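Local coordinates for DUF3013 family protein (Enterococcus faecalis, PDB 3NAT) that is of unknown function but folds as an alpha-beta half sandwich, with helices packed against a mixed beta sheet, and forms a two-chain assembly, at residues A[95-100]-A[156-161]; A[11-16]-A[102-107]; A[35-40]-A[72-77]. All blocks are in the same frame, centred on the assembly; numbering follows the deposited sequence.

Interaction 1. Residues A[95-100]-A[156-161]; sequences GKKGLR and EQWIAY
Residues 95-100 and 156-161 run antiparallel, and only strands 99-100 and 158-159 pair as a two-stranded sheet, joined at the hydrogen-bonded pair Leu99-Ile159. Ile159 N donates to Leu99 O over 2.8 Å, and the return bond from Leu99 N to Ile159 O is longer. Beyond the short strands the backbones stay linked, because Tyr161 N donates to Lys96 O at 3.1 Å. Gly98, with positive phi (85°), lies where a CB would clash with Ile159 O and the Ala160 CA, so its bare backbone lets the chains close in. The indole of Trp158 is the centre of the side-chain contact. Lys97, bent at chi3 and chi4, curls its ammonium over one face, with NZ 3.2 Å from the centroid of the six-membered ring in a cation-pi contact. On the opposite face Arg100 lays its CG 3.6 Å from the same centroid, a CH-pi contact, while the guanidinium plane is turned 70° from the ring. Trp158 NE1 also makes a weak hydrogen bond to Glu156 OE2. The side chains of Leu99 and Ile159 lie on the same face of the small sheet and pack on Met9 of helix 9-20. This is a short two-stranded antiparallel sheet, pairing the lead-in to helix 101-125 with the C-terminal tail.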
loop_
_atom_site.group_PDB
_atom_site.type_symbol
_atom_site.label_atom_id
_atom_site.label_comp_id
_atom_site.label_asym_id
_atom_site.label_seq_id
_atom_site.Cartn_x
_atom_site.Cartn_y
_atom_site.Cartn_z
ATOM N N GLY A 95 -8.608 7.977 -1.758
ATOM C CA GLY A 95 -9.828 8.061 -0.988
ATOM C C GLY A 95 -10.981 8.279 -1.944
ATOM O O GLY A 95 -11.094 7.572 -2.944
ATOM N N LYS A 96 -11.816 9.275 -1.673
ATOM C CA LYS A 96 -13.032 9.433 -2.462
ATOM C C LYS A 96 -12.782 9.847 -3.916
ATOM O O LYS A 96 -13.487 9.376 -4.806
ATOM C CB LYS A 96 -14.038 10.361 -1.771
ATOM C CG LYS A 96 -15.486 9.905 -1.937
ATOM C CD LYS A 96 -16.311 10.179 -0.683
ATOM C CE LYS A 96 -17.634 9.412 -0.700
ATOM N NZ LYS A 96 -18.400 9.561 0.574
ATOM N N LYS A 97 -11.782 10.700 -4.155
ATOM C CA LYS A 97 -11.430 11.132 -5.516
ATOM C C LYS A 97 -11.374 9.973 -6.507
ATOM O O LYS A 97 -11.732 10.130 -7.678
ATOM C CB LYS A 97 -10.074 11.832 -5.543
ATOM C CG LYS A 97 -10.023 13.187 -4.893
ATOM C CD LYS A 97 -8.730 13.912 -5.273
ATOM C CE LYS A 97 -8.829 14.585 -6.645
ATOM N NZ LYS A 97 -9.253 13.644 -7.716
ATOM N N GLY A 98 -10.895 8.824 -6.035
ATOM C CA GLY A 98 -10.804 7.632 -6.856
ATOM C C GLY A 98 -9.537 7.573 -7.683
ATOM O O GLY A 98 -8.446 7.827 -7.185
ATOM N N LEU A 99 -9.686 7.219 -8.953
ATOM C CA LEU A 99 -8.555 7.149 -9.861
ATOM C C LEU A 99 -8.931 7.848 -11.139
ATOM O O LEU A 99 -10.094 7.843 -11.528
ATOM C CB LEU A 99 -8.198 5.695 -10.191
ATOM C CG LEU A 99 -7.496 4.813 -9.157
ATOM C CD1 LEU A 99 -7.507 3.365 -9.602
ATOM C CD2 LEU A 99 -6.075 5.269 -8.913
ATOM N N ARG A 100 -7.950 8.443 -11.800
ATOM C CA ARG A 100 -8.172 8.947 -13.138
ATOM C C ARG A 100 -8.674 7.790 -13.991
ATOM O O ARG A 100 -8.275 6.636 -13.807
ATOM C CB ARG A 100 -6.883 9.518 -13.721
ATOM C CG ARG A 100 -6.555 10.917 -13.236
ATOM C CD ARG A 100 -5.100 11.263 -13.495
ATOM N NE ARG A 100 -4.729 11.058 -14.894
ATOM C CZ ARG A 100 -3.752 10.251 -15.314
ATOM N NH1 ARG A 100 -3.026 9.559 -14.444
ATOM N NH2 ARG A 100 -3.496 10.143 -16.613
ATOM N N GLU A 156 -8.564 14.053 -19.294
ATOM C CA GLU A 156 -8.565 13.580 -17.918
ATOM C C GLU A 156 -9.968 13.579 -17.340
ATOM O O GLU A 156 -10.733 14.516 -17.540
ATOM C CB GLU A 156 -7.640 14.427 -17.046
ATOM C CG GLU A 156 -7.584 13.984 -15.593
ATOM C CD GLU A 156 -6.673 14.860 -14.765
ATOM O OE1 GLU A 156 -6.100 15.817 -15.327
ATOM O OE2 GLU A 156 -6.528 14.595 -13.556
ATOM N N GLN A 157 -10.297 12.510 -16.631
ATOM C CA GLN A 157 -11.584 12.379 -15.985
ATOM C C GLN A 157 -11.379 11.435 -14.824
ATOM O O GLN A 157 -10.707 10.416 -14.957
ATOM C CB GLN A 157 -12.617 11.807 -16.952
ATOM C CG GLN A 157 -13.947 11.470 -16.285
ATOM C CD GLN A 157 -14.916 10.760 -17.217
ATOM O OE1 GLN A 157 -15.954 10.249 -16.780
ATOM N NE2 GLN A 157 -14.580 10.718 -18.506
ATOM N N TRP A 158 -11.940 11.778 -13.674
ATOM C CA TRP A 158 -11.750 10.971 -12.478
ATOM C C TRP A 158 -12.951 10.111 -12.229
ATOM O O TRP A 158 -14.075 10.483 -12.542
ATOM C CB TRP A 158 -11.500 11.858 -11.269
ATOM C CG TRP A 158 -10.180 12.518 -11.326
ATOM C CD1 TRP A 158 -9.828 13.599 -12.088
ATOM C CD2 TRP A 158 -9.014 12.136 -10.605
ATOM N NE1 TRP A 158 -8.508 13.912 -11.877
ATOM C CE2 TRP A 158 -7.986 13.027 -10.970
ATOM C CE3 TRP A 158 -8.740 11.130 -9.680
ATOM C CZ2 TRP A 158 -6.708 12.940 -10.440
ATOM C CZ3 TRP A 158 -7.472 11.044 -9.155
ATOM C CH2 TRP A 158 -6.470 11.946 -9.535
ATOM N N ILE A 159 -12.705 8.948 -11.658
ATOM C CA ILE A 159 -13.761 8.000 -11.392
ATOM C C ILE A 159 -13.695 7.647 -9.928
ATOM O O ILE A 159 -12.783 6.957 -9.484
ATOM C CB ILE A 159 -13.617 6.774 -12.274
ATOM C CG1 ILE A 159 -14.073 7.135 -13.689
ATOM C CG2 ILE A 159 -14.423 5.615 -11.717
ATOM C CD1 ILE A 159 -13.722 6.102 -14.704
ATOM N N ALA A 160 -14.667 8.157 -9.186
ATOM C CA ALA A 160 -14.620 8.147 -7.738
ATOM C C ALA A 160 -14.840 6.774 -7.148
ATOM O O ALA A 160 -15.178 5.820 -7.846
ATOM C CB ALA A 160 -15.630 9.109 -7.190
ATOM N N TYR A 161 -14.645 6.692 -5.842
ATOM C CA TYR A 161 -14.864 5.468 -5.103
ATOM C C TYR A 161 -16.282 5.481 -4.547
ATOM O O TYR A 161 -16.757 6.509 -4.063
ATOM C CB TYR A 161 -13.842 5.379 -3.981
ATOM C CG TYR A 161 -13.954 4.168 -3.096
ATOM C CD1 TYR A 161 -14.707 4.204 -1.930
ATOM C CD2 TYR A 161 -13.281 2.997 -3.400
ATOM C CE1 TYR A 161 -14.802 3.104 -1.105
ATOM C CE2 TYR A 161 -13.372 1.891 -2.578
ATOM C CZ TYR A 161 -14.132 1.952 -1.432
ATOM O OH TYR A 161 -14.223 0.854 -0.613
#

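Interaction 2. Residues A[11-16]-A[102-107]; sequences TYLEEQ and AVLDGF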
loop_
_atom_site.group_PDB
_atom_site.type_symbol
_atom_site.label_atom_id
_atom_site.label_comp_id
_atom_site.label_asym_id
_atom_site.label_seq_id
_atom_site.Cartn_x
_atom_site.Cartn_y
_atom_site.Cartn_z
ATOM N N THR A 11 -18.323 -0.031 -10.425
ATOM C CA THR A 11 -19.154 -0.246 -11.583
ATOM C C THR A 11 -18.280 -0.163 -12.821
ATOM O O THR A 11 -18.370 -0.996 -13.718
ATOM C CB THR A 11 -20.279 0.773 -11.629
ATOM O OG1 THR A 11 -19.840 1.963 -12.304
ATOM C CG2 THR A 11 -20.691 1.110 -10.213
ATOM N N TYR A 12 -17.405 0.831 -12.848
ATOM C CA TYR A 12 -16.585 1.050 -14.022
ATOM C C TYR A 12 -15.728 -0.169 -14.326
ATOM O O TYR A 12 -15.615 -0.595 -15.474
ATOM C CB TYR A 12 -15.697 2.271 -13.852
ATOM C CG TYR A 12 -15.005 2.616 -15.138
ATOM C CD1 TYR A 12 -13.666 2.335 -15.327
ATOM C CD2 TYR A 12 -15.705 3.186 -16.181
ATOM C CE1 TYR A 12 -13.038 2.641 -16.514
ATOM C CE2 TYR A 12 -15.088 3.493 -17.367
ATOM C CZ TYR A 12 -13.758 3.218 -17.529
ATOM O OH TYR A 12 -13.149 3.524 -18.716
ATOM N N LEU A 13 -15.117 -0.723 -13.291
ATOM C CA LEU A 13 -14.347 -1.947 -13.442
ATOM C C LEU A 13 -15.219 -3.078 -13.961
ATOM O O LEU A 13 -14.952 -3.651 -15.011
ATOM C CB LEU A 13 -13.736 -2.350 -12.109
ATOM C CG LEU A 13 -12.510 -1.542 -11.710
ATOM C CD1 LEU A 13 -12.030 -1.962 -10.336
ATOM C CD2 LEU A 13 -11.423 -1.731 -12.749
ATOM N N GLU A 14 -16.264 -3.391 -13.212
ATOM C CA GLU A 14 -17.171 -4.453 -13.591
ATOM C C GLU A 14 -17.551 -4.334 -15.065
ATOM O O GLU A 14 -17.487 -5.303 -15.825
ATOM C CB GLU A 14 -18.411 -4.388 -12.720
ATOM C CG GLU A 14 -19.296 -5.590 -12.863
ATOM C CD GLU A 14 -20.430 -5.579 -11.869
ATOM O OE1 GLU A 14 -21.465 -6.224 -12.142
ATOM O OE2 GLU A 14 -20.286 -4.918 -10.817
ATOM N N GLU A 15 -17.925 -3.126 -15.459
ATOM C CA GLU A 15 -18.270 -2.821 -16.835
ATOM C C GLU A 15 -17.126 -3.158 -17.795
ATOM O O GLU A 15 -17.283 -3.957 -18.716
ATOM C CB GLU A 15 -18.636 -1.339 -16.933
ATOM C CG GLU A 15 -19.132 -0.871 -18.288
ATOM C CD GLU A 15 -19.435 0.623 -18.307
ATOM O OE1 GLU A 15 -19.283 1.283 -17.253
ATOM O OE2 GLU A 15 -19.826 1.139 -19.377
ATOM N N GLN A 16 -15.968 -2.551 -17.574
ATOM C CA GLN A 16 -14.829 -2.736 -18.466
ATOM C C GLN A 16 -14.338 -4.176 -18.522
ATOM O O GLN A 16 -13.958 -4.665 -19.583
ATOM C CB GLN A 16 -13.694 -1.808 -18.061
ATOM C CG GLN A 16 -14.096 -0.358 -18.130
ATOM C CD GLN A 16 -14.794 -0.053 -19.423
ATOM O OE1 GLN A 16 -15.994 0.196 -19.441
ATOM N NE2 GLN A 16 -14.054 -0.101 -20.524
ATOM N N ALA A 102 -8.003 7.167 -16.982
ATOM C CA ALA A 102 -6.897 6.653 -17.793
ATOM C C ALA A 102 -6.171 5.517 -17.109
ATOM O O ALA A 102 -5.676 4.598 -17.756
ATOM C CB ALA A 102 -5.925 7.763 -18.128
ATOM N N VAL A 103 -6.097 5.599 -15.791
ATOM C CA VAL A 103 -5.472 4.562 -14.993
ATOM C C VAL A 103 -6.347 3.324 -14.936
ATOM O O VAL A 103 -5.863 2.206 -15.093
ATOM C CB VAL A 103 -5.276 5.039 -13.567
ATOM C CG1 VAL A 103 -4.772 3.900 -12.692
ATOM C CG2 VAL A 103 -4.335 6.220 -13.551
ATOM N N LEU A 104 -7.633 3.519 -14.676
ATOM C CA LEU A 104 -8.556 2.403 -14.676
ATOM C C LEU A 104 -8.467 1.713 -16.023
ATOM O O LEU A 104 -8.490 0.492 -16.113
ATOM C CB LEU A 104 -9.986 2.879 -14.444
ATOM C CG LEU A 104 -10.549 2.894 -13.020
ATOM C CD1 LEU A 104 -10.005 1.744 -12.218
ATOM C CD2 LEU A 104 -10.244 4.195 -12.325
ATOM N N ASP A 105 -8.359 2.508 -17.077
ATOM C CA ASP A 105 -8.349 1.975 -18.430
ATOM C C ASP A 105 -7.044 1.282 -18.770
ATOM O O ASP A 105 -7.053 0.201 -19.348
ATOM C CB ASP A 105 -8.625 3.085 -19.430
ATOM C CG ASP A 105 -10.086 3.466 -19.475
ATOM O OD1 ASP A 105 -10.901 2.657 -18.993
ATOM O OD2 ASP A 105 -10.418 4.557 -19.998
ATOM N N GLY A 106 -5.926 1.904 -18.415
ATOM C CA GLY A 106 -4.625 1.310 -18.651
ATOM C C GLY A 106 -4.537 -0.010 -17.913
ATOM O O GLY A 106 -3.909 -0.975 -18.355
ATOM N N PHE A 107 -5.191 -0.051 -16.768
ATOM C CA PHE A 107 -5.223 -1.256 -15.975
ATOM C C PHE A 107 -5.906 -2.371 -16.757
ATOM O O PHE A 107 -5.344 -3.446 -16.952
ATOM C CB PHE A 107 -5.961 -0.978 -14.683
ATOM C CG PHE A 107 -6.238 -2.194 -13.877
ATOM C CD1 PHE A 107 -5.291 -2.679 -12.983
ATOM C CD2 PHE A 107 -7.452 -2.851 -13.991
ATOM C CE1 PHE A 107 -5.553 -3.804 -12.213
ATOM C CE2 PHE A 107 -7.723 -3.984 -13.228
ATOM C CZ PHE A 107 -6.772 -4.459 -12.337
HETATM O O HOH W 1 -11.321 0.297 -20.432
#
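Helices 11-16 and 102-107 run roughly parallel, their segment axes crossing at -32° and approaching to 10.7 Å, a wide spacing bridged by long side chains. The close-packed part combines leucine packing with one buried polar bond. The Leu13 CD2 methyl meets Leu104 CD1 at 3.8 Å, the two leucines crossing at about a right angle, and Leu104 CB lies obliquely against the Tyr12 ring, 3.7 Å from CE1. Tyr12, with CG anti to the backbone N (chi1 -171°), reaches across to the neighbouring helix, where its hydroxyl donates to the syn lone pair of Asp105 OD1; OH and OD1 are modelled 2.4 Å apart. The ring and carboxylate planes are 42° apart, and Gln16 CG covers one ring face. The looser part is polar: Gln16 and Asp105 do not meet directly, and a water spans them, accepting from Gln16 NE2 and donating to Asp105 OD1, each at 2.8 Å. OD1 is therefore gripped by both a phenol and a water. Lys101 NZ also hydrogen-bonds Tyr12 OH. Leu13 and Phe107 face the sheet, touching strands 36-46 and 65-75, while Ala102 and Asp105 pack on helix 140-151.

Interaction 3. Residues A[35-40]-A[72-77]; sequences HTIEVI and LLFYNP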
loop_
_atom_site.group_PDB
_atom_site.type_symbol
_atom_site.label_atom_id
_atom_site.label_comp_id
_atom_site.label_asym_id
_atom_site.label_seq_id
_atom_site.Cartn_x
_atom_site.Cartn_y
_atom_site.Cartn_z
ATOM N N HIS A 35 -12.000 -0.947 2.712
ATOM C CA HIS A 35 -11.882 0.097 1.700
ATOM C C HIS A 35 -11.021 -0.369 0.554
ATOM O O HIS A 35 -10.074 0.309 0.150
ATOM C CB HIS A 35 -11.280 1.354 2.309
ATOM C CG HIS A 35 -12.165 1.997 3.322
ATOM N ND1 HIS A 35 -13.007 3.042 3.017
ATOM C CD2 HIS A 35 -12.360 1.725 4.633
ATOM C CE1 HIS A 35 -13.674 3.398 4.100
ATOM N NE2 HIS A 35 -13.299 2.614 5.095
ATOM N N THR A 36 -11.374 -1.528 0.019
ATOM C CA THR A 36 -10.509 -2.228 -0.896
ATOM C C THR A 36 -11.324 -2.916 -1.972
ATOM O O THR A 36 -12.416 -3.411 -1.715
ATOM C CB THR A 36 -9.707 -3.265 -0.130
ATOM O OG1 THR A 36 -8.314 -2.960 -0.245
ATOM C CG2 THR A 36 -9.987 -4.653 -0.656
ATOM N N ILE A 37 -10.796 -2.929 -3.185
ATOM C CA ILE A 37 -11.469 -3.591 -4.292
ATOM C C ILE A 37 -10.490 -4.524 -4.965
ATOM O O ILE A 37 -9.463 -4.080 -5.473
ATOM C CB ILE A 37 -11.944 -2.586 -5.341
ATOM C CG1 ILE A 37 -13.117 -1.757 -4.812
ATOM C CG2 ILE A 37 -12.337 -3.304 -6.607
ATOM C CD1 ILE A 37 -13.596 -0.681 -5.789
ATOM N N GLU A 38 -10.802 -5.815 -4.970
ATOM C CA GLU A 38 -9.870 -6.803 -5.492
ATOM C C GLU A 38 -10.390 -7.438 -6.764
ATOM O O GLU A 38 -11.547 -7.839 -6.838
ATOM C CB GLU A 38 -9.606 -7.883 -4.452
ATOM C CG GLU A 38 -8.689 -8.996 -4.915
ATOM C CD GLU A 38 -8.500 -10.082 -3.848
ATOM O OE1 GLU A 38 -9.284 -10.110 -2.867
ATOM O OE2 GLU A 38 -7.571 -10.912 -3.990
ATOM N N VAL A 39 -9.527 -7.521 -7.766
ATOM C CA VAL A 39 -9.859 -8.198 -9.007
ATOM C C VAL A 39 -9.272 -9.592 -8.984
ATOM O O VAL A 39 -8.059 -9.751 -9.010
ATOM C CB VAL A 39 -9.273 -7.462 -10.210
ATOM C CG1 VAL A 39 -9.573 -8.216 -11.492
ATOM C CG2 VAL A 39 -9.816 -6.048 -10.268
ATOM N N ILE A 40 -10.135 -10.601 -8.934
ATOM C CA ILE A 40 -9.681 -11.982 -8.937
ATOM C C ILE A 40 -9.599 -12.518 -10.345
ATOM O O ILE A 40 -10.374 -12.147 -11.219
ATOM C CB ILE A 40 -10.608 -12.910 -8.165
ATOM C CG1 ILE A 40 -11.328 -12.160 -7.039
ATOM C CG2 ILE A 40 -9.833 -14.140 -7.685
ATOM C CD1 ILE A 40 -10.425 -11.552 -6.034
ATOM N N LEU A 72 -5.506 -8.738 -7.894
ATOM C CA LEU A 72 -4.968 -7.390 -8.022
ATOM C C LEU A 72 -5.795 -6.439 -7.162
ATOM O O LEU A 72 -7.014 -6.389 -7.290
ATOM C CB LEU A 72 -5.007 -6.957 -9.485
ATOM C CG LEU A 72 -4.225 -7.832 -10.469
ATOM C CD1 LEU A 72 -5.015 -9.067 -10.848
ATOM C CD2 LEU A 72 -3.865 -7.046 -11.713
ATOM N N LEU A 73 -5.144 -5.679 -6.288
ATOM C CA LEU A 73 -5.878 -4.927 -5.268
ATOM C C LEU A 73 -5.864 -3.404 -5.402
ATOM O O LEU A 73 -4.833 -2.795 -5.666
ATOM C CB LEU A 73 -5.366 -5.305 -3.882
ATOM C CG LEU A 73 -6.219 -4.837 -2.708
ATOM C CD1 LEU A 73 -7.496 -5.660 -2.640
ATOM C CD2 LEU A 73 -5.429 -4.972 -1.423
ATOM N N PHE A 74 -7.023 -2.794 -5.192
ATOM C CA PHE A 74 -7.125 -1.348 -5.111
ATOM C C PHE A 74 -7.369 -0.970 -3.666
ATOM O O PHE A 74 -8.272 -1.516 -3.029
ATOM C CB PHE A 74 -8.293 -0.871 -5.948
ATOM C CG PHE A 74 -8.070 -0.995 -7.416
ATOM C CD1 PHE A 74 -7.401 -0.004 -8.112
ATOM C CD2 PHE A 74 -8.542 -2.089 -8.111
ATOM C CE1 PHE A 74 -7.197 -0.104 -9.476
ATOM C CE2 PHE A 74 -8.343 -2.197 -9.474
ATOM C CZ PHE A 74 -7.667 -1.202 -10.159
ATOM N N TYR A 75 -6.581 -0.038 -3.140
ATOM C CA TYR A 75 -6.679 0.275 -1.723
ATOM C C TYR A 75 -6.516 1.747 -1.435
ATOM O O TYR A 75 -5.852 2.471 -2.181
ATOM C CB TYR A 75 -5.625 -0.494 -0.938
ATOM C CG TYR A 75 -4.215 -0.009 -1.193
ATOM C CD1 TYR A 75 -3.523 0.729 -0.239
ATOM C CD2 TYR A 75 -3.583 -0.271 -2.392
ATOM C CE1 TYR A 75 -2.228 1.177 -0.472
ATOM C CE2 TYR A 75 -2.297 0.179 -2.636
ATOM C CZ TYR A 75 -1.617 0.889 -1.670
ATOM O OH TYR A 75 -0.333 1.328 -1.926
ATOM N N ASN A 76 -7.134 2.177 -0.340
ATOM C CA ASN A 76 -6.943 3.520 0.185
ATOM C C ASN A 76 -5.798 3.495 1.176
ATOM O O ASN A 76 -5.891 2.832 2.198
ATOM C CB ASN A 76 -8.206 4.004 0.884
ATOM C CG ASN A 76 -8.113 5.455 1.311
ATOM O OD1 ASN A 76 -7.026 6.019 1.411
ATOM N ND2 ASN A 76 -9.261 6.070 1.561
ATOM N N PRO A 77 -4.700 4.202 0.864
ATOM C CA PRO A 77 -3.518 4.212 1.731
ATOM C C PRO A 77 -3.786 4.892 3.066
ATOM O O PRO A 77 -3.050 4.666 4.026
ATOM C CB PRO A 77 -2.498 5.012 0.919
ATOM C CG PRO A 77 -2.943 4.867 -0.491
ATOM C CD PRO A 77 -4.441 4.876 -0.417
HETATM O O HOH W 2 -11.440 4.659 0.524
#
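Two reciprocal pairs of backbone hydrogen bonds hold strands 36-40 and 72-75 antiparallel. The straightest bond runs from Val39 N to Leu72 O, 2.8 Å long with an angle of 174° at the hydrogen, and Leu72 N returns a bond to Val39 O. At the next hydrogen-bonded pair Phe74 N donates to Ile37 O, also at 2.8 Å. Phe74 O is gripped twice: Ile37 N approaches in the carbonyl plane, while Thr36 OG1 donates from above that plane at 3.1 Å. Beyond one end of the strand pair a water accepts from Asn76 ND2 and makes a weak hydrogen bond with His35 ND1, 3.4 Å away; Asn76 OD1 accepts from Gln78 N. On the face carrying Thr36, Glu38 and Leu73, the Leu73 CD1 methyl turns across the strand gap towards Thr36 CG2 and Glu38 CB. The other face carries Ile37, Val39, Leu72 and Phe74. There Val39 and Phe74 lie side by side, pointing the same way, with Val39 CG2 at the ring edge, 4.2 Å from CE2. Leu13 of helix 9-20 packs on this face. Strands 36-46 and 65-75 are the central antiparallel pair of a four-stranded mixed sheet, and this apolar face is the hydrophobic floor of an alpha-beta half sandwich.

How the interactions relate
The three contacts touch one another, with interactions 2 and 3 buried and interaction 1 reaching the core through Leu99 and Ile159, illustrating how a layered fold is tied together by side chains shared between its layers. Interaction 2 lies over the sheet of interaction 3: Phe107 CE1 comes within 3.7 Å of Leu72 CD2, and Leu13 CD1 lies 3.8 Å from Phe74 CE2. Interaction 1 closes one end, with Leu99 CB against Leu104 CD2 and Leu99 CD1 3.5 Å from Phe74 CE1. The centres of the contacts are about 11 to 14 Å apart. In interaction 3, the side chain of Tyr75 lies about 4 Å from a bound zinc ion and a citrate, the latter probably from crystallisation, and packs on Pro77 of the second subunit.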